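Side-chain contacts in flavohemoprotein (Vibrio cholerae O1 biovar El Tor, PDB 4EH1), which probably detoxifies nitric oxide by converting it with dioxygen and NAD(P)H to nitrate, its reductase domain, the part present here, binding FAD and NAD(P)H: residues A[12-17]-A[67-72]; A[124-129]-A[156-161]; A[215-220]-A[228-233]; A[116-121]-A[195-200]. All blocks are in the same frame, centred on the assembly; numbering follows the deposited sequence.

Interaction 1 of 4, residues A[12-17]-A[67-72]; sequences QVESAY and EYRISV. With FAD (flavin-adenine dinucleotide), chain C.
In the antiparallel FAD-binding barrel of the reductase domain, the bulged turn joining strand 4-13 to strand 18-25 passes beside strand 68-73, and Glu-14 reaches toward Arg-69 across it. The approach is electrostatic and too long for a salt bridge: OE2 of Glu-14 sits 4.1 Å from NH1 of Arg-69, over one face of the guanidinium and well out of its plane, so no N-H is directed to the oxygen. Carboxylate and guanidinium planes stand 73° apart. Arg-69 leaves the strand with CG anti to the backbone N (chi1 -179°) and stays extended until chi3, which swings the guanidinium toward Glu-14. Each group has a firmer partner: Glu-14 OE2 is hydrogen-bonded to Ser-20 OG, while Arg-69 NH2 holds the carbonyl of Ser-60 and pairs with Glu-161. A classic beta bulge sets Glu-14 and Ser-15 opposite Val-18. Farther along strand 68-73, FAD N3 donates to Ser-71 O at 2.9 Å with an N-H...O angle of 162°, and Val-72 CA lies 3.4 Å from FAD O2. The Glu-14 to Arg-69 attraction thus probably only steadies the two charges; their directed bonds go to Ser-20, Ser-60 and Glu-161, and the backbone at Ser-71 serves the flavin.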
# COMPACT_ATOMS: atom_id res chain seq x y z
N GLN A 12 1.02 -1.37 -2.94
CA GLN A 12 1.13 0.04 -2.61
C GLN A 12 -0.21 0.75 -2.78
O GLN A 12 -0.92 0.53 -3.76
CB GLN A 12 2.17 0.74 -3.49
CG GLN A 12 3.62 0.29 -3.26
CD GLN A 12 4.32 1.03 -2.12
OE1 GLN A 12 4.20 2.27 -1.98
NE2 GLN A 12 5.05 0.29 -1.31
N VAL A 13 -0.54 1.59 -1.81
CA VAL A 13 -1.73 2.41 -1.91
C VAL A 13 -1.45 3.56 -2.85
O VAL A 13 -0.53 4.32 -2.64
CB VAL A 13 -2.15 2.96 -0.54
CG1 VAL A 13 -3.40 3.83 -0.66
CG2 VAL A 13 -2.40 1.79 0.39
N GLU A 14 -2.26 3.68 -3.89
CA GLU A 14 -2.09 4.79 -4.81
C GLU A 14 -3.01 5.97 -4.48
O GLU A 14 -2.63 7.10 -4.71
CB GLU A 14 -2.36 4.34 -6.26
CG GLU A 14 -1.47 3.23 -6.73
CD GLU A 14 0.01 3.66 -6.84
OE1 GLU A 14 0.33 4.84 -6.56
OE2 GLU A 14 0.85 2.81 -7.25
N SER A 15 -4.21 5.70 -3.99
CA SER A 15 -5.15 6.78 -3.64
C SER A 15 -6.22 6.13 -2.78
O SER A 15 -6.07 4.95 -2.46
CB SER A 15 -5.76 7.47 -4.87
OG SER A 15 -6.33 6.55 -5.78
N ALA A 16 -7.24 6.88 -2.37
CA ALA A 16 -8.26 6.35 -1.44
C ALA A 16 -8.81 4.98 -1.86
O ALA A 16 -8.99 4.12 -1.04
CB ALA A 16 -9.42 7.34 -1.28
N TYR A 17 -9.06 4.77 -3.13
CA TYR A 17 -9.69 3.50 -3.50
C TYR A 17 -8.83 2.62 -4.44
O TYR A 17 -9.22 1.51 -4.80
CB TYR A 17 -11.02 3.80 -4.15
CG TYR A 17 -11.91 4.65 -3.25
CD1 TYR A 17 -12.38 4.15 -2.04
CD2 TYR A 17 -12.28 5.93 -3.63
CE1 TYR A 17 -13.18 4.91 -1.21
CE2 TYR A 17 -13.12 6.69 -2.82
CZ TYR A 17 -13.56 6.17 -1.62
OH TYR A 17 -14.36 6.94 -0.82
N GLU A 67 8.61 -8.24 -14.11
CA GLU A 67 7.44 -8.18 -13.24
C GLU A 67 6.35 -7.31 -13.82
O GLU A 67 6.59 -6.51 -14.71
CB GLU A 67 7.83 -7.64 -11.88
CG GLU A 67 8.27 -6.22 -11.95
CD GLU A 67 8.96 -5.74 -10.70
OE1 GLU A 67 9.53 -6.59 -9.98
OE2 GLU A 67 8.94 -4.52 -10.46
N TYR A 68 5.13 -7.49 -13.30
CA TYR A 68 4.00 -6.71 -13.74
C TYR A 68 3.50 -5.84 -12.58
O TYR A 68 3.49 -6.27 -11.43
CB TYR A 68 2.87 -7.63 -14.19
CG TYR A 68 3.11 -8.43 -15.46
CD1 TYR A 68 3.74 -7.86 -16.57
CD2 TYR A 68 2.67 -9.74 -15.56
CE1 TYR A 68 3.94 -8.59 -17.74
CE2 TYR A 68 2.88 -10.49 -16.72
CZ TYR A 68 3.49 -9.91 -17.81
OH TYR A 68 3.69 -10.66 -18.94
N ARG A 69 3.07 -4.63 -12.88
CA ARG A 69 2.28 -3.87 -11.92
C ARG A 69 0.86 -3.63 -12.47
O ARG A 69 0.68 -3.21 -13.63
CB ARG A 69 2.95 -2.55 -11.55
CG ARG A 69 2.15 -1.73 -10.50
CD ARG A 69 2.89 -0.45 -10.12
NE ARG A 69 2.62 0.61 -11.07
CZ ARG A 69 3.10 1.84 -10.95
NH1 ARG A 69 3.87 2.16 -9.92
NH2 ARG A 69 2.80 2.76 -11.86
N ILE A 70 -0.14 -3.91 -11.64
CA ILE A 70 -1.51 -3.51 -11.95
C ILE A 70 -2.02 -2.62 -10.82
O ILE A 70 -1.48 -2.63 -9.71
CB ILE A 70 -2.45 -4.70 -12.06
CG1 ILE A 70 -2.43 -5.48 -10.75
CG2 ILE A 70 -2.11 -5.61 -13.30
CD1 ILE A 70 -3.57 -6.54 -10.70
N SER A 71 -3.09 -1.88 -11.09
CA SER A 71 -3.63 -0.92 -10.12
C SER A 71 -5.15 -1.03 -10.12
O SER A 71 -5.81 -0.78 -11.14
CB SER A 71 -3.21 0.51 -10.48
OG SER A 71 -1.80 0.58 -10.70
N VAL A 72 -5.67 -1.35 -8.95
CA VAL A 72 -6.99 -1.91 -8.81
C VAL A 72 -7.89 -1.01 -7.96
O VAL A 72 -7.60 -0.71 -6.80
CB VAL A 72 -6.89 -3.30 -8.16
CG1 VAL A 72 -8.27 -3.82 -7.82
CG2 VAL A 72 -6.07 -4.29 -9.08
PA FAD C . -18.13 -7.03 -9.75
O1A FAD C . -17.96 -7.61 -11.05
O2A FAD C . -18.44 -7.81 -8.61
O5B FAD C . -19.27 -5.99 -9.87
C5B FAD C . -19.48 -5.28 -11.06
C4B FAD C . -20.53 -4.19 -10.94
O4B FAD C . -21.83 -4.74 -10.88
C3B FAD C . -20.32 -3.42 -9.67
O3B FAD C . -20.66 -2.08 -9.90
C2B FAD C . -21.30 -4.02 -8.72
O2B FAD C . -21.67 -3.02 -7.83
C1B FAD C . -22.41 -4.49 -9.62
N9A FAD C . -22.97 -5.72 -9.08
C8A FAD C . -22.30 -6.78 -8.68
N7A FAD C . -23.12 -7.73 -8.23
C5A FAD C . -24.34 -7.27 -8.34
C6A FAD C . -25.67 -7.77 -8.04
N6A FAD C . -25.85 -8.99 -7.51
N1A FAD C . -26.68 -6.96 -8.30
C2A FAD C . -26.51 -5.77 -8.82
N3A FAD C . -25.34 -5.24 -9.11
C4A FAD C . -24.23 -5.94 -8.90
N1 FAD C . -10.19 -2.17 -13.15
C2 FAD C . -9.19 -1.66 -12.43
O2 FAD C . -9.37 -1.47 -11.26
N3 FAD C . -8.01 -1.35 -12.94
C4 FAD C . -7.72 -1.53 -14.19
O4 FAD C . -6.62 -1.24 -14.58
C4X FAD C . -8.77 -2.08 -15.05
N5 FAD C . -8.57 -2.28 -16.34
C5X FAD C . -9.53 -2.76 -17.10
C6 FAD C . -9.27 -2.95 -18.42
C7 FAD C . -10.24 -3.44 -19.24
C7M FAD C . -9.96 -3.64 -20.68
C8 FAD C . -11.55 -3.79 -18.71
C8M FAD C . -12.57 -4.33 -19.63
C9 FAD C . -11.81 -3.61 -17.38
C9A FAD C . -10.85 -3.10 -16.55
N10 FAD C . -11.09 -2.90 -15.21
C10 FAD C . -10.06 -2.39 -14.44
C1' FAD C . -12.38 -3.26 -14.62
C2' FAD C . -12.24 -4.58 -13.86
O2' FAD C . -11.91 -5.67 -14.68
C3' FAD C . -13.47 -5.05 -13.11
O3' FAD C . -14.60 -5.06 -13.94
C4' FAD C . -13.74 -4.33 -11.80
O4' FAD C . -12.60 -4.44 -10.99
C5' FAD C . -14.97 -4.84 -11.05
O5' FAD C . -14.90 -6.18 -10.67
P FAD C . -15.42 -6.72 -9.33
O1P FAD C . -15.35 -8.14 -9.41
O2P FAD C . -14.72 -6.07 -8.29
O3P FAD C . -16.88 -6.21 -9.34

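Interaction 2 of 4, residues A[124-129]-A[156-161]. With FAD (flavin-adenine dinucleotide), chain C.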
# COMPACT_ATOMS: atom_id res chain seq x y z
N VAL A 124 -9.82 5.65 -12.54
CA VAL A 124 -8.93 4.51 -12.64
C VAL A 124 -8.50 4.30 -14.10
O VAL A 124 -7.60 3.49 -14.40
CB VAL A 124 -9.57 3.25 -12.02
CG1 VAL A 124 -10.59 2.63 -12.97
CG2 VAL A 124 -8.46 2.25 -11.56
N GLY A 125 -9.11 5.08 -14.99
CA GLY A 125 -8.68 5.20 -16.37
C GLY A 125 -7.19 5.56 -16.48
O GLY A 125 -6.54 5.33 -17.50
N ALA A 126 -6.66 6.14 -15.41
CA ALA A 126 -5.26 6.52 -15.38
C ALA A 126 -4.28 5.32 -15.44
O ALA A 126 -3.15 5.49 -15.81
CB ALA A 126 -4.96 7.39 -14.14
N THR A 127 -4.74 4.12 -15.07
CA THR A 127 -3.86 2.96 -14.97
C THR A 127 -3.09 2.66 -16.29
O THR A 127 -1.86 2.66 -16.30
CB THR A 127 -4.59 1.71 -14.40
OG1 THR A 127 -5.20 2.03 -13.14
CG2 THR A 127 -3.64 0.55 -14.21
N PRO A 128 -3.81 2.43 -17.41
CA PRO A 128 -3.01 2.19 -18.63
C PRO A 128 -2.19 3.41 -19.07
O PRO A 128 -1.12 3.22 -19.66
CB PRO A 128 -4.06 1.83 -19.67
CG PRO A 128 -5.35 2.47 -19.13
CD PRO A 128 -5.25 2.30 -17.67
N MET A 129 -2.69 4.61 -18.78
CA MET A 129 -1.98 5.82 -19.12
C MET A 129 -0.67 5.87 -18.38
O MET A 129 0.30 6.42 -18.89
CB MET A 129 -2.77 7.07 -18.78
CG MET A 129 -4.02 7.25 -19.60
SD MET A 129 -3.76 7.00 -21.39
CE MET A 129 -5.49 7.20 -21.84
N HIS A 156 -6.68 11.22 -6.14
CA HIS A 156 -5.81 11.64 -7.23
C HIS A 156 -4.73 10.55 -7.47
O HIS A 156 -3.62 10.64 -6.95
CB HIS A 156 -5.17 12.98 -6.86
CG HIS A 156 -4.33 13.58 -7.94
ND1 HIS A 156 -3.86 14.89 -7.88
CD2 HIS A 156 -3.84 13.07 -9.09
CE1 HIS A 156 -3.15 15.15 -8.96
NE2 HIS A 156 -3.12 14.06 -9.72
N THR A 157 -5.07 9.53 -8.25
CA THR A 157 -4.20 8.37 -8.42
C THR A 157 -2.86 8.68 -9.09
O THR A 157 -2.82 9.37 -10.09
CB THR A 157 -4.95 7.35 -9.27
OG1 THR A 157 -6.19 7.04 -8.63
CG2 THR A 157 -4.11 6.06 -9.49
N PHE A 158 -1.77 8.17 -8.52
CA PHE A 158 -0.42 8.39 -9.04
C PHE A 158 0.05 9.83 -8.95
O PHE A 158 0.94 10.21 -9.73
CB PHE A 158 -0.32 7.97 -10.52
CG PHE A 158 -0.65 6.54 -10.76
CD1 PHE A 158 -0.03 5.54 -10.04
CD2 PHE A 158 -1.62 6.19 -11.70
CE1 PHE A 158 -0.34 4.20 -10.29
CE2 PHE A 158 -1.94 4.84 -11.94
CZ PHE A 158 -1.30 3.86 -11.22
N ALA A 159 -0.52 10.64 -8.05
CA ALA A 159 -0.24 12.07 -8.06
C ALA A 159 1.28 12.31 -8.06
O ALA A 159 1.80 13.04 -8.89
CB ALA A 159 -0.86 12.77 -6.85
N GLN A 160 1.98 11.67 -7.13
CA GLN A 160 3.40 11.92 -6.94
C GLN A 160 4.26 11.35 -8.07
O GLN A 160 5.17 11.99 -8.58
CB GLN A 160 3.87 11.35 -5.59
CG GLN A 160 5.38 11.47 -5.37
CD GLN A 160 5.84 12.93 -5.32
OE1 GLN A 160 5.03 13.85 -5.17
NE2 GLN A 160 7.14 13.14 -5.44
N GLU A 161 3.94 10.13 -8.47
CA GLU A 161 4.73 9.45 -9.46
C GLU A 161 4.64 10.19 -10.79
O GLU A 161 5.63 10.39 -11.46
CB GLU A 161 4.28 7.99 -9.56
CG GLU A 161 5.02 7.11 -10.58
CD GLU A 161 4.43 5.68 -10.63
OE1 GLU A 161 3.68 5.33 -11.56
OE2 GLU A 161 4.72 4.89 -9.72
PA FAD C . -18.13 -7.03 -9.75
O1A FAD C . -17.96 -7.61 -11.05
O2A FAD C . -18.44 -7.81 -8.61
O5B FAD C . -19.27 -5.99 -9.87
C5B FAD C . -19.48 -5.28 -11.06
C4B FAD C . -20.53 -4.19 -10.94
O4B FAD C . -21.83 -4.74 -10.88
C3B FAD C . -20.32 -3.42 -9.67
O3B FAD C . -20.66 -2.08 -9.90
C2B FAD C . -21.30 -4.02 -8.72
O2B FAD C . -21.67 -3.02 -7.83
C1B FAD C . -22.41 -4.49 -9.62
N9A FAD C . -22.97 -5.72 -9.08
C8A FAD C . -22.30 -6.78 -8.68
N7A FAD C . -23.12 -7.73 -8.23
C5A FAD C . -24.34 -7.27 -8.34
C6A FAD C . -25.67 -7.77 -8.04
N6A FAD C . -25.85 -8.99 -7.51
N1A FAD C . -26.68 -6.96 -8.30
C2A FAD C . -26.51 -5.77 -8.82
N3A FAD C . -25.34 -5.24 -9.11
C4A FAD C . -24.23 -5.94 -8.90
N1 FAD C . -10.19 -2.17 -13.15
C2 FAD C . -9.19 -1.66 -12.43
O2 FAD C . -9.37 -1.47 -11.26
N3 FAD C . -8.01 -1.35 -12.94
C4 FAD C . -7.72 -1.53 -14.19
O4 FAD C . -6.62 -1.24 -14.58
C4X FAD C . -8.77 -2.08 -15.05
N5 FAD C . -8.57 -2.28 -16.34
C5X FAD C . -9.53 -2.76 -17.10
C6 FAD C . -9.27 -2.95 -18.42
C7 FAD C . -10.24 -3.44 -19.24
C7M FAD C . -9.96 -3.64 -20.68
C8 FAD C . -11.55 -3.79 -18.71
C8M FAD C . -12.57 -4.33 -19.63
C9 FAD C . -11.81 -3.61 -17.38
C9A FAD C . -10.85 -3.10 -16.55
N10 FAD C . -11.09 -2.90 -15.21
C10 FAD C . -10.06 -2.39 -14.44
C1' FAD C . -12.38 -3.26 -14.62
C2' FAD C . -12.24 -4.58 -13.86
O2' FAD C . -11.91 -5.67 -14.68
C3' FAD C . -13.47 -5.05 -13.11
O3' FAD C . -14.60 -5.06 -13.94
C4' FAD C . -13.74 -4.33 -11.80
O4' FAD C . -12.60 -4.44 -10.99
C5' FAD C . -14.97 -4.84 -11.05
O5' FAD C . -14.90 -6.18 -10.67
P FAD C . -15.42 -6.72 -9.33
O1P FAD C . -15.35 -8.14 -9.41
O2P FAD C . -14.72 -6.07 -8.29
O3P FAD C . -16.88 -6.21 -9.34
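This is a buried packing contact in the NAD-binding domain, an alpha/beta domain built on a parallel sheet, of Rossmann-like topology, and it joins the start of helix 126-138 to the turn that leads into helix 159-169. One aromatic ring makes it. Phe-158, at the N-cap position of the second helix, has CG anti to its own carbonyl carbon (chi1 -59°), a torsion that directs the ring at the start of the first helix. There CE2 lies 4.0 Å from Thr-127 CA, with that carbon at the ring edge and near its plane. CB of Ala-126 meets the neighbouring ring carbon, 4.3 Å from CD2 of Phe-158. Thr-157 CG2 lies 3.3 Å above one face of the ring, toward the rim. Beyond these residues, the ring also touches Arg-69 and Ser-71 of the FAD-binding barrel, bridging the two domains. Residues 124-128 belong to the probable NADP(+) site, and two of them also reach the flavin: Thr-127 CG2, in one of two conformers, is 3.5 Å from FAD O4, and Val-124 CG2 is 3.8 Å from FAD O2. Thr-127 is itself tied back to the preceding turn, its backbone N donating to Val-124 O over 3.0 Å.

Interaction 3 of 4, residues A[215-220]-A[228-233]; sequences YVVKQL and ARIHYE. With SO4 (sulfate ion), chain F.
Ile-230, at the start of strand 230-234, is the residue that meets helix 210-223, the helix preceding this strand in a beta-alpha-beta unit. Before it, Arg-229 turns its guanidinium elsewhere, NH1 bonding to the carbonyls of Ile-199 and Gly-202. The two branches of Ile-230 then divide the helix between them. CG2, anti to the backbone N, comes within 4.3 Å of Val-217 CG2, a methyl-to-methyl contact; CG1 is anti to the carbonyl carbon (chi1 -64°) and carries CD1 one turn along the helix, 4.2 Å from Leu-220 CB. Leu-221 on the same helix also touches Ile-230, while Leu-220 reaches on to Phe-204 and Leu-206 of the neighbouring strand 203-208. His-231 faces the other way, its NE2 hydrogen-bonded to Asp-203 and its ring stacked on Tyr-205. Next, the backbone N of Tyr-232 donates to O1 of a sulfate, probably from the crystallisation liquor, at 3.3 Å and nearly straight (168°); CD1 of the Tyr-232 ring lies 3.5 Å from that oxygen. Glu-233, which touches FAD, is thought to influence the redox potentials of flavin and heme. Between these segments the contact is purely apolar, so it rests on dispersion and the exclusion of water.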
# COMPACT_ATOMS: atom_id res chain seq x y z
N TYR A 215 -18.25 12.30 -23.30
CA TYR A 215 -18.03 13.72 -23.06
C TYR A 215 -16.72 14.24 -23.71
O TYR A 215 -16.72 15.28 -24.38
CB TYR A 215 -18.03 13.93 -21.56
CG TYR A 215 -17.72 15.33 -21.14
CD1 TYR A 215 -18.60 16.38 -21.40
CD2 TYR A 215 -16.56 15.61 -20.45
CE1 TYR A 215 -18.31 17.67 -20.99
CE2 TYR A 215 -16.26 16.89 -20.03
CZ TYR A 215 -17.13 17.92 -20.30
OH TYR A 215 -16.77 19.18 -19.88
N VAL A 216 -15.62 13.51 -23.53
CA VAL A 216 -14.34 13.98 -24.08
C VAL A 216 -14.25 13.83 -25.61
O VAL A 216 -13.80 14.74 -26.32
CB VAL A 216 -13.14 13.27 -23.45
CG1 VAL A 216 -11.85 13.61 -24.21
CG2 VAL A 216 -13.00 13.67 -22.02
N VAL A 217 -14.67 12.68 -26.12
CA VAL A 217 -14.63 12.43 -27.55
C VAL A 217 -15.46 13.48 -28.30
O VAL A 217 -14.99 13.99 -29.30
CB VAL A 217 -15.12 11.02 -27.90
CG1 VAL A 217 -15.42 10.88 -29.41
CG2 VAL A 217 -14.08 10.01 -27.49
N LYS A 218 -16.66 13.80 -27.81
CA LYS A 218 -17.45 14.89 -28.43
C LYS A 218 -16.73 16.24 -28.45
O LYS A 218 -16.74 16.94 -29.46
CB LYS A 218 -18.85 15.02 -27.80
CG LYS A 218 -19.79 13.85 -28.19
CD LYS A 218 -20.98 13.68 -27.26
CE LYS A 218 -21.88 12.57 -27.76
NZ LYS A 218 -22.97 12.22 -26.77
N GLN A 219 -16.09 16.60 -27.35
CA GLN A 219 -15.25 17.79 -27.36
C GLN A 219 -14.12 17.71 -28.40
O GLN A 219 -13.86 18.68 -29.13
CB GLN A 219 -14.65 18.02 -25.99
CG GLN A 219 -15.63 18.54 -24.93
CD GLN A 219 -14.85 18.91 -23.68
OE1 GLN A 219 -14.16 19.93 -23.65
NE2 GLN A 219 -14.92 18.07 -22.66
N LEU A 220 -13.44 16.56 -28.45
CA LEU A 220 -12.33 16.41 -29.41
C LEU A 220 -12.80 16.57 -30.85
O LEU A 220 -12.19 17.30 -31.63
CB LEU A 220 -11.62 15.07 -29.23
CG LEU A 220 -10.80 14.95 -27.94
CD1 LEU A 220 -10.12 13.60 -27.88
CD2 LEU A 220 -9.78 16.13 -27.77
N ALA A 228 -9.45 9.26 -36.72
CA ALA A 228 -8.32 8.34 -36.83
C ALA A 228 -7.20 8.61 -35.82
O ALA A 228 -6.33 7.78 -35.64
CB ALA A 228 -7.76 8.33 -38.26
N ARG A 229 -7.24 9.77 -35.16
CA ARG A 229 -6.22 10.13 -34.17
C ARG A 229 -6.76 10.07 -32.74
O ARG A 229 -6.14 10.56 -31.80
CB ARG A 229 -5.59 11.50 -34.49
CG ARG A 229 -4.73 11.49 -35.78
CD ARG A 229 -4.00 12.83 -36.06
NE ARG A 229 -4.89 13.88 -36.54
CZ ARG A 229 -5.32 14.92 -35.82
NH1 ARG A 229 -4.93 15.09 -34.56
NH2 ARG A 229 -6.14 15.80 -36.38
N ILE A 230 -7.93 9.44 -32.59
CA ILE A 230 -8.48 9.22 -31.26
C ILE A 230 -8.42 7.75 -30.95
O ILE A 230 -9.00 6.92 -31.67
CB ILE A 230 -9.92 9.68 -31.18
CG1 ILE A 230 -9.97 11.19 -31.38
CG2 ILE A 230 -10.54 9.34 -29.81
CD1 ILE A 230 -11.33 11.72 -31.69
N HIS A 231 -7.72 7.40 -29.89
CA HIS A 231 -7.56 6.00 -29.54
C HIS A 231 -8.09 5.86 -28.11
O HIS A 231 -7.83 6.71 -27.26
CB HIS A 231 -6.09 5.59 -29.63
CG HIS A 231 -5.35 6.19 -30.78
ND1 HIS A 231 -5.22 5.55 -32.00
CD2 HIS A 231 -4.67 7.36 -30.90
CE1 HIS A 231 -4.51 6.30 -32.82
NE2 HIS A 231 -4.16 7.41 -32.17
N TYR A 232 -8.83 4.80 -27.83
CA TYR A 232 -9.54 4.80 -26.57
C TYR A 232 -9.77 3.41 -26.05
O TYR A 232 -9.79 2.45 -26.81
CB TYR A 232 -10.90 5.50 -26.73
CG TYR A 232 -11.89 4.65 -27.50
CD1 TYR A 232 -11.72 4.43 -28.86
CD2 TYR A 232 -12.99 4.06 -26.88
CE1 TYR A 232 -12.59 3.65 -29.59
CE2 TYR A 232 -13.89 3.28 -27.61
CZ TYR A 232 -13.68 3.07 -28.97
OH TYR A 232 -14.54 2.30 -29.72
N GLU A 233 -9.95 3.32 -24.74
CA GLU A 233 -10.37 2.10 -24.10
C GLU A 233 -11.37 2.43 -22.98
O GLU A 233 -11.12 3.31 -22.16
CB GLU A 233 -9.18 1.37 -23.50
CG GLU A 233 -9.56 -0.02 -23.00
CD GLU A 233 -8.35 -0.88 -22.66
OE1 GLU A 233 -8.13 -1.92 -23.34
OE2 GLU A 233 -7.62 -0.53 -21.71
S SO4 F . -8.35 1.38 -30.16
O1 SO4 F . -9.14 2.61 -30.27
O2 SO4 F . -9.23 0.24 -29.94
O3 SO4 F . -7.58 1.19 -31.39
O4 SO4 F . -7.41 1.50 -29.05

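Interaction 4 of 4, residues A[116-121]-A[195-200]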
# COMPACT_ATOMS: atom_id res chain seq x y z
N PRO A 116 2.89 14.57 -31.66
CA PRO A 116 2.66 14.97 -30.27
C PRO A 116 1.57 14.08 -29.68
O PRO A 116 0.69 13.59 -30.39
CB PRO A 116 2.19 16.42 -30.38
CG PRO A 116 2.57 16.87 -31.72
CD PRO A 116 2.64 15.67 -32.60
N VAL A 117 1.64 13.87 -28.37
CA VAL A 117 0.80 12.87 -27.73
C VAL A 117 -0.02 13.48 -26.61
O VAL A 117 0.54 14.14 -25.71
CB VAL A 117 1.69 11.71 -27.15
CG1 VAL A 117 0.88 10.82 -26.22
CG2 VAL A 117 2.24 10.88 -28.27
N VAL A 118 -1.35 13.29 -26.66
CA VAL A 118 -2.21 13.70 -25.55
C VAL A 118 -2.81 12.49 -24.83
O VAL A 118 -3.42 11.62 -25.45
CB VAL A 118 -3.29 14.75 -25.99
CG1 VAL A 118 -4.08 15.23 -24.80
CG2 VAL A 118 -2.63 15.97 -26.63
N LEU A 119 -2.58 12.40 -23.52
CA LEU A 119 -3.17 11.33 -22.72
C LEU A 119 -4.27 11.96 -21.86
O LEU A 119 -4.03 12.95 -21.16
CB LEU A 119 -2.13 10.68 -21.80
CG LEU A 119 -0.82 10.24 -22.46
CD1 LEU A 119 0.10 9.55 -21.46
CD2 LEU A 119 -1.11 9.32 -23.66
N ILE A 120 -5.46 11.37 -21.91
CA ILE A 120 -6.63 11.88 -21.22
C ILE A 120 -7.31 10.73 -20.50
O ILE A 120 -7.69 9.73 -21.10
CB ILE A 120 -7.66 12.47 -22.20
CG1 ILE A 120 -6.98 13.48 -23.14
CG2 ILE A 120 -8.85 13.11 -21.43
CD1 ILE A 120 -7.93 14.07 -24.22
N SER A 121 -7.49 10.89 -19.20
CA SER A 121 -8.19 9.86 -18.44
C SER A 121 -8.86 10.43 -17.21
O SER A 121 -8.58 11.56 -16.80
CB SER A 121 -7.21 8.76 -18.02
OG SER A 121 -6.14 9.32 -17.29
N LEU A 195 -7.68 24.97 -23.88
CA LEU A 195 -6.36 24.42 -23.65
C LEU A 195 -5.46 24.55 -24.88
O LEU A 195 -5.94 24.46 -26.01
CB LEU A 195 -6.48 22.95 -23.28
CG LEU A 195 -7.23 22.66 -21.98
CD1 LEU A 195 -7.20 21.17 -21.72
CD2 LEU A 195 -6.66 23.43 -20.80
N ILE A 196 -4.16 24.72 -24.67
CA ILE A 196 -3.23 24.62 -25.78
C ILE A 196 -2.98 23.14 -26.09
O ILE A 196 -2.39 22.43 -25.29
CB ILE A 196 -1.86 25.25 -25.44
CG1 ILE A 196 -2.03 26.70 -24.96
CG2 ILE A 196 -0.93 25.18 -26.66
CD1 ILE A 196 -0.69 27.36 -24.62
N LEU A 197 -3.41 22.69 -27.27
CA LEU A 197 -3.40 21.27 -27.62
C LEU A 197 -3.06 21.05 -29.10
O LEU A 197 -3.43 21.85 -29.96
CB LEU A 197 -4.80 20.68 -27.39
CG LEU A 197 -5.34 20.51 -25.96
CD1 LEU A 197 -6.74 19.99 -26.02
CD2 LEU A 197 -4.46 19.59 -25.11
N PRO A 198 -2.42 19.92 -29.41
CA PRO A 198 -2.03 19.65 -30.81
C PRO A 198 -3.19 19.03 -31.55
O PRO A 198 -3.16 17.86 -31.93
CB PRO A 198 -0.88 18.66 -30.66
CG PRO A 198 -1.22 17.90 -29.41
CD PRO A 198 -1.92 18.88 -28.49
N ILE A 199 -4.23 19.84 -31.76
CA ILE A 199 -5.46 19.41 -32.39
C ILE A 199 -5.19 18.82 -33.79
O ILE A 199 -5.70 17.76 -34.15
CB ILE A 199 -6.43 20.62 -32.50
CG1 ILE A 199 -6.77 21.17 -31.11
CG2 ILE A 199 -7.69 20.26 -33.31
CD1 ILE A 199 -7.42 20.12 -30.17
N GLU A 200 -4.39 19.52 -34.59
CA GLU A 200 -4.20 19.11 -35.99
C GLU A 200 -3.31 17.88 -36.15
O GLU A 200 -3.57 17.03 -36.99
CB GLU A 200 -3.65 20.27 -36.84
CG GLU A 200 -4.57 21.48 -36.92
CD GLU A 200 -5.85 21.24 -37.72
OE1 GLU A 200 -5.79 20.56 -38.78
OE2 GLU A 200 -6.93 21.72 -37.29
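The rings of Pro-116 and Pro-198 pass side by side, running opposite ways, where the loop before strand 203-208 packs on the start of strand 117-122, a central strand of the parallel sheet in the NAD-binding domain. They meet through CB of Pro-116 and the CB-CG side of Pro-198: CB of Pro-116 lies 3.8 Å from CB of Pro-198, and CG of Pro-198 is equally close to that Pro-116 carbon. Two residues on, Val-118 points to the same side of the strand and crosses the Pro-198 ring obliquely. Its CG1 is anti to the backbone N (chi1 -176°), which leaves CG2 as the methyl turned to the loop. That methyl also touches CD2 of Leu-197, at 4.3 Å, so it is shared by two successive loop residues. An inverse gamma turn is centred on Pro-198. Strand 117-122 pairs here with strand 203-208 through Asp-203 and Tyr-205. The tightest approach is Val-118 CG2 to Pro-198 CD, 3.5 Å.

In the fold
From the N terminus, interaction 1 closes first, folding residues 12-17 against 67-72 inside the FAD-binding barrel. The chain then enters the NAD-binding domain, where interaction 4 closes a long loop from 116-121 to 195-200; interaction 2 is nested within it, and Met-129 and Ala-126 pack on strand 117-122. Interaction 3 comes last, closing the short helix-to-strand connection at the edge of the same sheet. Interactions 1 and 2 meet across the domain boundary, through the Arg-69 to Glu-161 salt bridge and the probable Ser-15 to Thr-157 hydrogen bond, and both touch FAD. Interactions 3 and 4 join where Arg-229 NH1 probably bonds to Ile-199 O.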